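Local coordinates for DNA endonuclease I-CeuI (Chlamydomonas eugametos, PDB 2EX5), which cuts DNA at a long, degenerate target sequence to leave a staggered break, acting as a homodimer in the homing of its group I intron, at a contact of chain A with DNA. Numbering follows the deposited sequence.

Site 1: a contact of chain A with DNA. Residues 62, 64, 66, 187. With nucleotides of chain B.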
# COMPACT_ATOMS: atom_id res chain seq x y z
N GLU A 62 2.22 2.55 1.38
CA GLU A 62 2.43 3.01 -0.01
C GLU A 62 3.57 3.96 -0.32
O GLU A 62 3.89 4.13 -1.53
CB GLU A 62 1.13 3.61 -0.59
CG GLU A 62 -0.06 2.80 -0.19
CD GLU A 62 0.09 1.37 -0.64
OE1 GLU A 62 0.30 1.18 -1.88
OE2 GLU A 62 0.05 0.46 0.26
N SER A 64 7.52 5.86 0.26
CA SER A 64 8.94 5.49 0.36
C SER A 64 9.84 6.72 0.60
O SER A 64 9.69 7.75 -0.05
CB SER A 64 9.30 4.76 -0.93
OG SER A 64 10.61 4.29 -0.87
N ASN A 66 13.61 7.29 0.12
CA ASN A 66 14.78 6.72 -0.47
C ASN A 66 15.84 7.71 -0.83
O ASN A 66 15.56 8.88 -0.98
CB ASN A 66 14.47 6.02 -1.75
CG ASN A 66 13.28 6.55 -2.45
OD1 ASN A 66 12.17 6.07 -2.25
ND2 ASN A 66 13.51 7.39 -3.38
N LYS A 187 17.20 -0.82 -1.56
CA LYS A 187 16.30 -1.93 -1.56
C LYS A 187 16.45 -2.58 -2.93
O LYS A 187 15.92 -3.65 -3.16
CB LYS A 187 14.87 -1.49 -1.16
CG LYS A 187 14.69 -1.17 0.42
CD LYS A 187 13.29 -1.59 1.00
CE LYS A 187 12.85 -0.82 2.36
NZ LYS A 187 11.32 -0.89 2.98
P DG B 16 3.54 -0.90 -2.75
OP1 DG B 16 4.48 -1.81 -3.44
OP2 DG B 16 2.84 -1.38 -1.42
O5' DG B 16 4.08 0.63 -2.65
C5' DG B 16 5.36 1.17 -2.08
C4' DG B 16 6.68 0.59 -2.70
O4' DG B 16 6.63 0.43 -4.13
C3' DG B 16 8.04 1.29 -2.42
O3' DG B 16 8.86 0.26 -1.91
C2' DG B 16 8.55 1.82 -3.79
C1' DG B 16 7.90 0.81 -4.71
N9 DG B 16 7.73 1.43 -6.01
C8 DG B 16 6.85 2.43 -6.33
N7 DG B 16 6.94 2.81 -7.56
C5 DG B 16 7.94 2.01 -8.09
C6 DG B 16 8.49 1.97 -9.38
O6 DG B 16 8.20 2.66 -10.40
N1 DG B 16 9.51 1.03 -9.46
C2 DG B 16 9.98 0.25 -8.48
N2 DG B 16 11.01 -0.56 -8.82
N3 DG B 16 9.46 0.26 -7.27
C4 DG B 16 8.45 1.17 -7.14
P DG B 17 10.07 0.57 -0.99
OP1 DG B 17 10.53 -0.65 -0.33
OP2 DG B 17 9.90 1.75 -0.12
O5' DG B 17 11.06 0.94 -2.19
C5' DG B 17 11.39 0.08 -3.23
C4' DG B 17 12.39 0.67 -4.23
O4' DG B 17 11.60 1.46 -5.16
C3' DG B 17 13.48 1.64 -3.76
O3' DG B 17 14.82 1.20 -4.17
C2' DG B 17 13.06 2.95 -4.46
C1' DG B 17 12.50 2.38 -5.72
N9 DG B 17 11.65 3.22 -6.50
C8 DG B 17 10.55 3.98 -6.08
N7 DG B 17 9.94 4.62 -7.04
C5 DG B 17 10.68 4.24 -8.16
C6 DG B 17 10.59 4.63 -9.51
O6 DG B 17 9.76 5.32 -10.07
N1 DG B 17 11.55 4.04 -10.32
C2 DG B 17 12.49 3.19 -9.87
N2 DG B 17 13.32 2.80 -10.81
N3 DG B 17 12.67 2.84 -8.61
C4 DG B 17 11.73 3.38 -7.83
P DT B 18 16.17 2.09 -4.00
OP1 DT B 18 17.17 1.23 -3.35
OP2 DT B 18 15.93 3.42 -3.24
O5' DT B 18 16.60 2.46 -5.49
C5' DT B 18 15.90 3.00 -6.60
C4' DT B 18 16.89 2.98 -7.75
O4' DT B 18 16.27 3.45 -8.98
C3' DT B 18 17.98 4.01 -7.58
O3' DT B 18 19.02 3.68 -8.51
C2' DT B 18 17.30 5.34 -7.98
C1' DT B 18 16.52 4.84 -9.18
N1 DT B 18 15.26 5.65 -9.40
C2 DT B 18 15.03 6.02 -10.71
O2 DT B 18 15.78 5.67 -11.56
N3 DT B 18 13.89 6.77 -10.96
C4 DT B 18 13.05 7.22 -9.98
O4 DT B 18 12.10 7.87 -10.34
C5 DT B 18 13.34 6.86 -8.59
C7 DT B 18 12.65 7.60 -7.49
C6 DT B 18 14.41 6.08 -8.32
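The LAGLIDADG helix 49-62 ends at Glu62, the conserved acidic residue of this motif, which faces the phosphate of DG16. Strand 63-71 follows directly and brings Ser64 and Asn66 to the next two phosphates. Lys187, in a loop, reaches the same backbone.

The two carboxylate oxygens of Glu62 flank one phosphate oxygen almost evenly. OE1 of Glu62 is 3.6 Å from OP2 of DG16, and OE2 is a little farther. Glu62 is a magnesium ligand, so a metal ion probably mediates between carboxylate and phosphate; the crystal structure contains calcium. CG lies beside the backbone N (chi1 -41°), and the chain bends at chi2, which turns the carboxylate back toward DG16. The carbonyl O of Glu62 also packs against C5' of DG16.

With its hydroxyl anti to the backbone N (chi1 -176°), Ser64 places OG between OP2 of DG17 and OD1 of Asn66. Ser64 OG hydrogen-bonds OP2 of DG17 at 2.8 Å. A second hydrogen bond, 2.7 Å from Ser64 OG to Asn66 OD1, lies in the plane of that amide carbonyl. One hydroxyl hydrogen cannot serve both acceptors fully at once, so it may be shared or alternate between them. The amide probably helps to place the hydroxyl.

Lys187 spans two phosphates. The backbone N of Lys187 gives a nearly straight bond (169° at H) of 2.7 Å to OP1 of DT18. The side chain runs alongside the DG17 phosphate, with CD, CE and NZ all near OP1. NZ of Lys187 forms a salt bridge with OP1 of DG17 at 3.4 Å, weak as a hydrogen bond. Its contribution is therefore probably mostly electrostatic. On the strand, CB of Asn66 sits 3.3 Å from OP2 of DT18.

Site 2: a contact of chain A with DNA. Residues 64, 66, 84, 188. With nucleotides of chain B.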
# COMPACT_ATOMS: atom_id res chain seq x y z
N SER A 64 7.52 5.86 0.26
CA SER A 64 8.94 5.49 0.36
C SER A 64 9.84 6.72 0.60
O SER A 64 9.69 7.75 -0.05
CB SER A 64 9.30 4.76 -0.93
OG SER A 64 10.61 4.29 -0.87
N ASN A 66 13.61 7.29 0.12
CA ASN A 66 14.78 6.72 -0.47
C ASN A 66 15.84 7.71 -0.83
O ASN A 66 15.56 8.88 -0.98
CB ASN A 66 14.47 6.02 -1.75
CG ASN A 66 13.28 6.55 -2.45
OD1 ASN A 66 12.17 6.07 -2.25
ND2 ASN A 66 13.51 7.39 -3.38
N GLU A 84 14.63 11.42 -1.53
CA GLU A 84 13.33 11.84 -2.02
C GLU A 84 12.30 11.15 -1.15
O GLU A 84 12.66 10.18 -0.45
CB GLU A 84 13.20 11.55 -3.49
CG GLU A 84 11.85 12.05 -4.12
CD GLU A 84 11.83 11.84 -5.58
OE1 GLU A 84 12.56 12.60 -6.27
OE2 GLU A 84 11.16 10.90 -6.06
N GLN A 188 17.24 -1.96 -3.82
CA GLN A 188 17.49 -2.46 -5.19
C GLN A 188 18.98 -2.50 -5.56
O GLN A 188 19.31 -2.22 -6.72
CB GLN A 188 16.75 -1.62 -6.24
CG GLN A 188 15.56 -2.32 -6.84
CD GLN A 188 14.39 -1.39 -7.27
OE1 GLN A 188 13.20 -1.69 -7.04
NE2 GLN A 188 14.72 -0.31 -7.98
P DG B 16 3.54 -0.90 -2.75
OP1 DG B 16 4.48 -1.81 -3.44
OP2 DG B 16 2.84 -1.38 -1.42
O5' DG B 16 4.08 0.63 -2.65
C5' DG B 16 5.36 1.17 -2.08
C4' DG B 16 6.68 0.59 -2.70
O4' DG B 16 6.63 0.43 -4.13
C3' DG B 16 8.04 1.29 -2.42
O3' DG B 16 8.86 0.26 -1.91
C2' DG B 16 8.55 1.82 -3.79
C1' DG B 16 7.90 0.81 -4.71
N9 DG B 16 7.73 1.43 -6.01
C8 DG B 16 6.85 2.43 -6.33
N7 DG B 16 6.94 2.81 -7.56
C5 DG B 16 7.94 2.01 -8.09
C6 DG B 16 8.49 1.97 -9.38
O6 DG B 16 8.20 2.66 -10.40
N1 DG B 16 9.51 1.03 -9.46
C2 DG B 16 9.98 0.25 -8.48
N2 DG B 16 11.01 -0.56 -8.82
N3 DG B 16 9.46 0.26 -7.27
C4 DG B 16 8.45 1.17 -7.14
P DG B 17 10.07 0.57 -0.99
OP1 DG B 17 10.53 -0.65 -0.33
OP2 DG B 17 9.90 1.75 -0.12
O5' DG B 17 11.06 0.94 -2.19
C5' DG B 17 11.39 0.08 -3.23
C4' DG B 17 12.39 0.67 -4.23
O4' DG B 17 11.60 1.46 -5.16
C3' DG B 17 13.48 1.64 -3.76
O3' DG B 17 14.82 1.20 -4.17
C2' DG B 17 13.06 2.95 -4.46
C1' DG B 17 12.50 2.38 -5.72
N9 DG B 17 11.65 3.22 -6.50
C8 DG B 17 10.55 3.98 -6.08
N7 DG B 17 9.94 4.62 -7.04
C5 DG B 17 10.68 4.24 -8.16
C6 DG B 17 10.59 4.63 -9.51
O6 DG B 17 9.76 5.32 -10.07
N1 DG B 17 11.55 4.04 -10.32
C2 DG B 17 12.49 3.19 -9.87
N2 DG B 17 13.32 2.80 -10.81
N3 DG B 17 12.67 2.84 -8.61
C4 DG B 17 11.73 3.38 -7.83
P DT B 18 16.17 2.09 -4.00
OP1 DT B 18 17.17 1.23 -3.35
OP2 DT B 18 15.93 3.42 -3.24
O5' DT B 18 16.60 2.46 -5.49
C5' DT B 18 15.90 3.00 -6.60
C4' DT B 18 16.89 2.98 -7.75
O4' DT B 18 16.27 3.45 -8.98
C3' DT B 18 17.98 4.01 -7.58
O3' DT B 18 19.02 3.68 -8.51
C2' DT B 18 17.30 5.34 -7.98
C1' DT B 18 16.52 4.84 -9.18
N1 DT B 18 15.26 5.65 -9.40
C2 DT B 18 15.03 6.02 -10.71
O2 DT B 18 15.78 5.67 -11.56
N3 DT B 18 13.89 6.77 -10.96
C4 DT B 18 13.05 7.22 -9.98
O4 DT B 18 12.10 7.87 -10.34
C5 DT B 18 13.34 6.86 -8.59
C7 DT B 18 12.65 7.60 -7.49
C6 DT B 18 14.41 6.08 -8.32
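Gln188 and DG16 meet at the minor-groove edge of the duplex, while Glu84 approaches DT18 from the major groove. The site therefore touches the DNA from both grooves, with Ser64 and Asn66 along the backbone.

The loop position of Gln188 lets its uncharged side chain, bent at chi2 (149°), pass the DG17 sugar and enter the groove. The exocyclic amino group N2 of DG16 donates to OE1 of Gln188 at 3.0 Å. The donor is tilted 22° from the amide plane. NE2 of Gln188 is turned toward the DT18 side, 3.8 Å from both C5' of DT18 and N3 of DG17, and makes no clear hydrogen bond to either. The amide thus reaches the sugar edges of two neighbouring guanines but bonds DG16. At the other end of the residue, the backbone N of Gln188 donates to OP1 of DT18 at 3.2 Å. With the preceding N-H, of Lys187, two successive backbone donors converge on this oxygen and would together help to offset its charge.

Glu84 belongs to strand 79-90. It is extended, with CG anti to its own N (chi1 -177°), and this carries the carboxylate toward the thymine. OE2 of Glu84 is 3.9 Å from C7, the 5-methyl group of DT18. This is a loose contact of a carboxylate oxygen with a methyl group, not a bond.

Gln188 and Glu84 meet the bases at their edges, not over their faces. Asn66 lies against the DG17 sugar, with OD1 of Asn66 3.9 Å from C2' of DG17. The amino group N2 is one that guanine carries in the minor groove, so Gln188 probably contributes to recognition of the homing site, and the phosphate contacts probably help to position it.

Site 1 and site 2 are parts of one continuous DNA contact, with their C-alpha centres about 4 Å apart. They share Ser64 and Asn66 of strand 63-71 and the nucleotides DG16, DG17 and DT18. Site 1 joins this strand to the end of the LAGLIDADG helix, and so to the metal-binding centre. Site 2 adds the second strand, 79-90, and the minor-groove reach of the loop. The adjacent loop residues Lys187 and Gln188 link the two sites. Backbone grip and base contact are thus probably coupled beside the catalytic region, and the homodimer carries these residues in both subunits.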